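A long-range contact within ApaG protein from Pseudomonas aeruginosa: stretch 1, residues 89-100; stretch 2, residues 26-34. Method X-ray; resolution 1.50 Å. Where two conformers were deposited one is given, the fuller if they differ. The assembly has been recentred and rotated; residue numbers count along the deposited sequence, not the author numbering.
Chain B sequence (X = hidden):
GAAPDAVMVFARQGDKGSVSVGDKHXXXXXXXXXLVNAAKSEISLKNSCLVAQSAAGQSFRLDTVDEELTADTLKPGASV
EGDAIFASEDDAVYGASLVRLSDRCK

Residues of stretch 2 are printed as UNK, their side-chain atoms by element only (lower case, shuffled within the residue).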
ATOM      1  N   GLU B  89      -9.443   4.812  16.711  1.00 16.64           N
ATOM      2  CA  GLU B  89     -10.479   5.735  16.224  1.00 17.57           C
ATOM      3  C   GLU B  89      -9.975   6.562  15.076  1.00 16.12           C
ATOM      4  O   GLU B  89     -10.755   6.870  14.152  1.00 19.37           O
ATOM      5  CB  GLU B  89     -10.896   6.717  17.315  1.00 18.11           C
ATOM      6  CG  GLU B  89     -11.470   5.984  18.494  1.00 21.33           C
ATOM      7  CD  GLU B  89     -10.447   5.712  19.602  1.00 25.86           C
ATOM      8  OE1 GLU B  89      -9.246   5.454  19.336  1.00 23.49           O
ATOM      9  OE2 GLU B  89     -10.848   5.823  20.802  1.00 30.28           O
ATOM     10  N   ASP B  90      -8.707   6.942  15.155  1.00 17.64           N
ATOM     11  CA  ASP B  90      -8.002   7.697  14.146  1.00 19.39           C
ATOM     12  C   ASP B  90      -7.140   6.757  13.303  1.00 15.32           C
ATOM     13  O   ASP B  90      -7.416   5.555  13.246  1.00 16.44           O
ATOM     14  CB  ASP B  90      -7.215   8.877  14.756  1.00 20.08           C
ATOM     15  CG  ASP B  90      -6.207   8.447  15.827  1.00 20.94           C
ATOM     16  OD1 ASP B  90      -6.028   7.211  15.999  1.00 18.66           O
ATOM     17  OD2 ASP B  90      -5.659   9.340  16.512  1.00 21.67           O
ATOM     18  N   ASP B  91      -6.110   7.301  12.659  1.00 19.43           N
ATOM     19  CA  ASP B  91      -5.252   6.513  11.815  1.00 17.75           C
ATOM     20  C   ASP B  91      -4.114   5.827  12.580  1.00 16.70           C
ATOM     21  O   ASP B  91      -3.313   5.137  11.959  1.00 20.02           O
ATOM     22  CB  ASP B  91      -4.622   7.355  10.707  1.00 19.85           C
ATOM     23  CG  ASP B  91      -5.578   7.678   9.596  1.00 21.56           C
ATOM     24  OD1 ASP B  91      -6.763   7.286   9.666  1.00 19.71           O
ATOM     25  OD2 ASP B  91      -5.080   8.290   8.629  1.00 21.02           O
ATOM     26  N   ALA B  92      -4.082   5.936  13.908  1.00 16.94           N
ATOM     27  CA  ALA B  92      -2.879   5.446  14.647  1.00 17.92           C
ATOM     28  C   ALA B  92      -2.599   3.969  14.472  1.00 16.96           C
ATOM     29  O   ALA B  92      -1.402   3.568  14.459  1.00 16.76           O
ATOM     30  CB  ALA B  92      -2.957   5.788  16.131  1.00 16.26           C
ATOM     31  N   VAL B  93      -3.644   3.162  14.287  1.00 13.50           N
ATOM     32  CA  VAL B  93      -3.421   1.741  14.121  1.00 14.75           C
ATOM     33  C   VAL B  93      -2.593   1.416  12.897  1.00 18.83           C
ATOM     34  O   VAL B  93      -1.979   0.353  12.822  1.00 18.99           O
ATOM     35  CB  VAL B  93      -4.719   0.952  14.162  1.00 13.72           C
ATOM     36  CG1 VAL B  93      -5.549   1.178  12.847  1.00 14.85           C
ATOM     37  CG2 VAL B  93      -4.494  -0.505  14.419  1.00 15.87           C
ATOM     38  N   TYR B  94      -2.582   2.326  11.911  1.00 17.68           N
ATOM     39  CA  TYR B  94      -1.773   2.101  10.719  1.00 21.28           C
ATOM     40  C   TYR B  94      -0.313   2.138  10.989  1.00 28.46           C
ATOM     41  O   TYR B  94       0.491   1.593  10.163  1.00 27.56           O
ATOM     42  CB  TYR B  94      -2.182   3.105   9.643  1.00 19.61           C
ATOM     43  CG  TYR B  94      -3.619   2.883   9.248  1.00 19.24           C
ATOM     44  CD1 TYR B  94      -4.185   1.605   9.176  1.00 20.62           C
ATOM     45  CD2 TYR B  94      -4.437   3.943   8.885  1.00 19.65           C
ATOM     46  CE1 TYR B  94      -5.471   1.407   8.856  1.00 21.25           C
ATOM     47  CE2 TYR B  94      -5.758   3.729   8.485  1.00 23.20           C
ATOM     48  CZ  TYR B  94      -6.284   2.449   8.477  1.00 21.27           C
ATOM     49  OH  TYR B  94      -7.615   2.314   8.066  1.00 28.12           O
ATOM     50  N   GLY B  95       0.039   2.767  12.111  1.00 22.60           N
ATOM     51  CA  GLY B  95       1.404   2.806  12.618  1.00 24.33           C
ATOM     52  C   GLY B  95       1.761   1.614  13.515  1.00 20.51           C
ATOM     53  O   GLY B  95       2.866   1.609  14.066  1.00 23.45           O
ATOM     54  N   ALA B  96       0.833   0.667  13.703  1.00 21.25           N
ATOM     55  CA  ALA B  96       1.108  -0.567  14.493  1.00 17.69           C
ATOM     56  C   ALA B  96       2.181  -1.341  13.700  1.00 19.53           C
ATOM     57  O   ALA B  96       2.005  -1.625  12.512  1.00 29.43           O
ATOM     58  CB  ALA B  96      -0.103  -1.392  14.669  1.00 17.93           C
ATOM     59  N   SER B  97       3.258  -1.681  14.361  1.00 16.80           N
ATOM     60  CA  SER B  97       4.397  -2.298  13.701  1.00 19.73           C
ATOM     61  C   SER B  97       4.913  -3.508  14.471  1.00 16.40           C
ATOM     62  O   SER B  97       5.974  -4.038  14.201  1.00 16.89           O
ATOM     63  CB  SER B  97       5.501  -1.271  13.529  1.00 18.91           C
ATOM     64  OG  SER B  97       5.972  -0.737  14.764  1.00 16.44           O
ATOM     65  N   LEU B  98       4.137  -3.944  15.444  1.00 14.57           N
ATOM     66  CA  LEU B  98       4.491  -5.082  16.298  1.00 15.32           C
ATOM     67  C   LEU B  98       3.224  -5.734  16.791  1.00 16.02           C
ATOM     68  O   LEU B  98       2.290  -5.020  17.175  1.00 16.52           O
ATOM     69  CB  LEU B  98       5.329  -4.613  17.485  1.00 16.73           C
ATOM     70  CG  LEU B  98       5.859  -5.694  18.404  1.00 18.53           C
ATOM     71  CD1 LEU B  98       6.803  -6.654  17.660  1.00 18.82           C
ATOM     72  CD2 LEU B  98       6.560  -5.009  19.574  1.00 21.31           C
ATOM     73  N   VAL B  99       3.161  -7.056  16.721  1.00 15.29           N
ATOM     74  CA  VAL B  99       2.126  -7.864  17.351  1.00 13.22           C
ATOM     75  C   VAL B  99       2.853  -8.700  18.409  1.00 15.44           C
ATOM     76  O   VAL B  99       3.867  -9.386  18.165  1.00 14.63           O
ATOM     77  CB  VAL B  99       1.323  -8.736  16.377  1.00 13.60           C
ATOM     78  CG1 VAL B  99       0.273  -9.500  17.116  1.00 16.22           C
ATOM     79  CG2 VAL B  99       0.676  -7.820  15.330  1.00 18.49           C
ATOM     80  N   ARG B 100       2.332  -8.642  19.616  1.00 14.51           N
ATOM     81  CA  ARG B 100       2.918  -9.380  20.716  0.67 18.05           C
ATOM     82  C   ARG B 100       1.843  -9.911  21.657  1.00 16.93           C
ATOM     83  O   ARG B 100       0.638  -9.605  21.522  1.00 19.36           O
ATOM     84  CB  ARG B 100       3.988  -8.529  21.456  0.67 25.42           C
ATOM     85  CG  ARG B 100       3.599  -7.123  21.919  0.67 27.95           C
ATOM     86  CD  ARG B 100       4.792  -6.432  22.651  0.67 27.12           C
ATOM     87  NE  ARG B 100       5.129  -7.115  23.892  0.67 31.21           N
ATOM     88  CZ  ARG B 100       6.232  -6.929  24.631  0.67 29.06           C
ATOM     89  NH1 ARG B 100       7.195  -6.074  24.263  0.67 25.70           N
ATOM     90  NH2 ARG B 100       6.375  -7.637  25.746  0.67 25.92           N
ATOM     91  N   UNK B  26     -14.108   3.861  13.403  1.00 14.10           N
ATOM     92  CA  UNK B  26     -12.759   3.397  13.672  1.00 13.90           C
ATOM     93  C   UNK B  26     -12.083   2.845  12.420  1.00 12.17           C
ATOM     94  O   UNK B  26     -12.736   2.462  11.476  1.00 12.41           O
ATOM     95  c   UNK B  26     -14.699   1.028  15.324  1.00 16.94           C
ATOM     96  c   UNK B  26     -13.419   1.176  14.749  1.00 14.23           C
ATOM     97  c   UNK B  26     -13.512  -1.163  14.157  1.00 17.16           C
ATOM     98  c   UNK B  26     -12.822   0.051  14.213  1.00 18.07           C
ATOM     99  c   UNK B  26     -12.683   2.453  14.876  1.00 14.95           C
ATOM    100  c   UNK B  26     -14.781  -1.285  14.676  1.00 19.15           C
ATOM    101  c   UNK B  26     -15.367  -0.183  15.279  1.00 19.03           C
ATOM    102  N   UNK B  27     -10.765   2.929  12.435  1.00 13.29           N
ATOM    103  CA  UNK B  27      -9.909   2.400  11.374  1.00 11.91           C
ATOM    104  C   UNK B  27      -9.416   1.039  11.809  1.00 15.80           C
ATOM    105  O   UNK B  27      -9.255   0.795  13.038  1.00 12.87           O
ATOM    106  c   UNK B  27      -9.936   5.564  10.988  1.00 15.80           C
ATOM    107  n   UNK B  27     -10.055   6.766  10.160  1.00 17.67           N
ATOM    108  c   UNK B  27      -8.728   3.320  11.116  1.00 14.06           C
ATOM    109  c   UNK B  27     -10.722   7.864  10.516  1.00 15.98           C
ATOM    110  n   UNK B  27     -11.322   7.893  11.705  1.00 17.21           N
ATOM    111  c   UNK B  27      -9.041   4.527  10.290  1.00 16.10           C
ATOM    112  n   UNK B  27     -10.774   8.886   9.687  1.00 18.26           N
ATOM    113  N   UNK B  28      -9.240   0.130  10.849  1.00 12.86           N
ATOM    114  CA  UNK B  28      -8.808  -1.229  11.148  1.00 15.06           C
ATOM    115  C   UNK B  28      -7.539  -1.592  10.403  1.00 15.76           C
ATOM    116  O   UNK B  28      -7.309  -1.113   9.293  1.00 14.36           O
ATOM    117  c   UNK B  28      -9.870  -2.275  10.799  1.00 16.30           C
ATOM    118  o   UNK B  28     -10.169  -2.190   9.394  1.00 16.85           O
ATOM    119  c   UNK B  28     -11.151  -2.043  11.628  1.00 16.37           C
ATOM    120  N   UNK B  29      -6.686  -2.376  11.060  1.00 13.20           N
ATOM    121  CA  UNK B  29      -5.467  -2.913  10.440  1.00 14.58           C
ATOM    122  C   UNK B  29      -5.443  -4.419  10.700  1.00 13.58           C
ATOM    123  O   UNK B  29      -5.399  -4.860  11.847  1.00 14.27           O
ATOM    124  n   UNK B  29      -2.711  -3.769   8.218  1.00 15.63           N
ATOM    125  c   UNK B  29      -4.195  -2.282  11.019  1.00 14.42           C
ATOM    126  c   UNK B  29      -2.910  -2.909  10.468  1.00 14.93           C
ATOM    127  c   UNK B  29      -2.724  -2.667   8.987  1.00 15.77           C
ATOM    128  o   UNK B  29      -2.596  -1.525   8.541  1.00 19.03           O
ATOM    129  N   UNK B  30      -5.438  -5.222   9.631  1.00 15.21           N
ATOM    130  CA  UNK B  30      -5.393  -6.651   9.746  1.00 15.57           C
ATOM    131  C   UNK B  30      -3.974  -7.146   9.693  1.00 13.32           C
ATOM    132  O   UNK B  30      -3.127  -6.500   9.098  1.00 15.42           O
ATOM    133  c   UNK B  30      -6.207  -7.323   8.605  1.00 16.10           C
ATOM    134  N   UNK B  31      -3.753  -8.278  10.352  1.00 14.30           N
ATOM    135  CA  UNK B  31      -2.518  -8.993  10.309  1.00 16.03           C
ATOM    136  C   UNK B  31      -2.795 -10.481  10.179  1.00 18.74           C
ATOM    137  O   UNK B  31      -3.781 -10.996  10.740  1.00 18.62           O
ATOM    138  c   UNK B  31      -0.328  -4.928  12.541  1.00 17.13           C
ATOM    139  c   UNK B  31       0.069  -7.120  11.697  1.00 17.93           C
ATOM    140  c   UNK B  31      -1.723  -8.855  11.615  1.00 17.28           C
ATOM    141  c   UNK B  31      -1.627  -5.260  12.790  1.00 14.88           C
ATOM    142  c   UNK B  31      -2.086  -6.516  12.472  1.00 15.31           C
ATOM    143  c   UNK B  31      -1.226  -7.460  11.910  1.00 15.73           C
ATOM    144  c   UNK B  31       0.522  -5.827  11.998  1.00 17.48           C
ATOM    145  N   UNK B  32      -1.899 -11.186   9.493  1.00 16.55           N
ATOM    146  CA  UNK B  32      -1.877 -12.647   9.615  1.00 17.61           C
ATOM    147  C   UNK B  32      -0.828 -12.935  10.688  1.00 16.94           C
ATOM    148  O   UNK B  32       0.275 -12.366  10.623  1.00 18.50           O
ATOM    149  c   UNK B  32      -1.472 -13.278   8.302  1.00 19.69           C
ATOM    150  c   UNK B  32      -3.321 -15.325   6.783  1.00 37.88           C
ATOM    151  n   UNK B  32      -4.745 -15.772   6.784  1.00 33.80           N
ATOM    152  c   UNK B  32      -2.756 -15.436   8.229  1.00 32.53           C
ATOM    153  c   UNK B  32      -1.419 -14.808   8.332  1.00 30.57           C
ATOM    154  N   UNK B  33      -1.182 -13.755  11.681  1.00 15.56           N
ATOM    155  CA  UNK B  33      -0.367 -14.044  12.829  1.00 17.05           C
ATOM    156  C   UNK B  33      -0.152 -15.556  12.962  1.00 19.43           C
ATOM    157  O   UNK B  33      -1.108 -16.331  12.820  1.00 20.45           O
ATOM    158  c   UNK B  33      -0.220 -13.826  15.355  1.00 19.23           C
ATOM    159  c   UNK B  33      -1.366 -12.029  14.030  1.00 16.40           C
ATOM    160  c   UNK B  33      -1.061 -13.529  14.134  1.00 17.29           C
ATOM    161  N   UNK B  34       1.062 -15.956  13.315  1.00 19.19           N
ATOM    162  CA  UNK B  34       1.376 -17.360  13.614  1.00 16.95           C
ATOM    163  C   UNK B  34       1.991 -17.406  15.002  1.00 18.30           C
ATOM    164  O   UNK B  34       2.935 -16.673  15.284  1.00 21.44           O
ATOM    165  c   UNK B  34       3.539 -20.130  11.923  1.00 27.44           C
ATOM    166  n   UNK B  34       3.034 -20.429   8.291  1.00 28.73           N
ATOM    167  c   UNK B  34       2.645 -19.454  12.941  1.00 20.20           C
ATOM    168  n   UNK B  34       2.985 -20.038  10.574  1.00 27.55           N
ATOM    169  c   UNK B  34       3.590 -20.544   9.491  1.00 29.99           C
ATOM    170  n   UNK B  34       4.773 -21.122   9.615  1.00 34.80           N
ATOM    171  c   UNK B  34       2.362 -17.970  12.618  1.00 22.51           C
TER

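Stretch 2 lies within a β-strand, and the loop, 3-10 segment and strand residues of stretch 1 pack along it. Position 26 has seven side-chain carbons, one followed by a ring of six. The ring leads away from stretch 1, and the closest approach is made by the backbone, its CA lying 4.0 Å from E89 O. A single carbon and a plain six-carbon ring make this F26.

At position 27 three carbons lead to a nitrogen and then to a carbon carrying two more nitrogens. CB points toward stretch 1, 3.4 Å from D90 O and likewise 3.4 Å from Y94 OH. The guanidinium identifies R27. Its NH1 donates a hydrogen bond to E89 O (2.7 Å), which lies near the guanidinium plane. D91 OD1, 3.4 Å from R27 NE, forms a salt bridge, but it sits well out of that plane, so the attraction is one of charge and no N-H points at it.

Position 28 carries one carbon branching to one oxygen and one carbon, and its CB points away from stretch 1. This is T28, and it meets the other stretch through its backbone: T28 O lies 3.1 Å from Y94 CE1, at the edge of the tyrosine ring.

Position 29 has three carbons, the third bearing one oxygen and one nitrogen; its CB is 3.8 Å from V93 CG2. The terminal amide gives Q29, whose OE1 approaches Y94 CD1 at 3.6 Å while Q29 NE2 donates to the backbone O of position 30 at 2.9 Å, tying the side chain to its own strand.

Position 30, with one side-chain carbon, is A30, out of reach of stretch 1.

Position 31 again shows one carbon and a six-carbon ring, now directed toward A96 and V99. It is F31. V99 CG2 lies over one face, 3.8 Å from the centroid of the F31 ring and 12° off its normal, a CH-pi contact; A96 CB packs 4.1 Å from F31 CZ.

Position 32, four carbons in a row ending in nitrogen, is K32, and it makes no contact with stretch 1. Position 33 has one carbon carrying two others and touches V99; it is V33, with V33 CG2 4.3 Å from V99 CG1. Position 34 has three carbons, a nitrogen and a carbon carrying two more nitrogens, out of reach of stretch 1; it is R34.

The contact thus follows the alternation of the strand: R27, Q29, F31 and V33 point toward stretch 1. Polar anchoring at R27 gives way to packing against V93 and Y94, then to an apolar cluster around V99. One hydrogen bond crosses between the stretches, which together bury 610 Å².

Stretch 2 (26-34) FRTQAFKVR
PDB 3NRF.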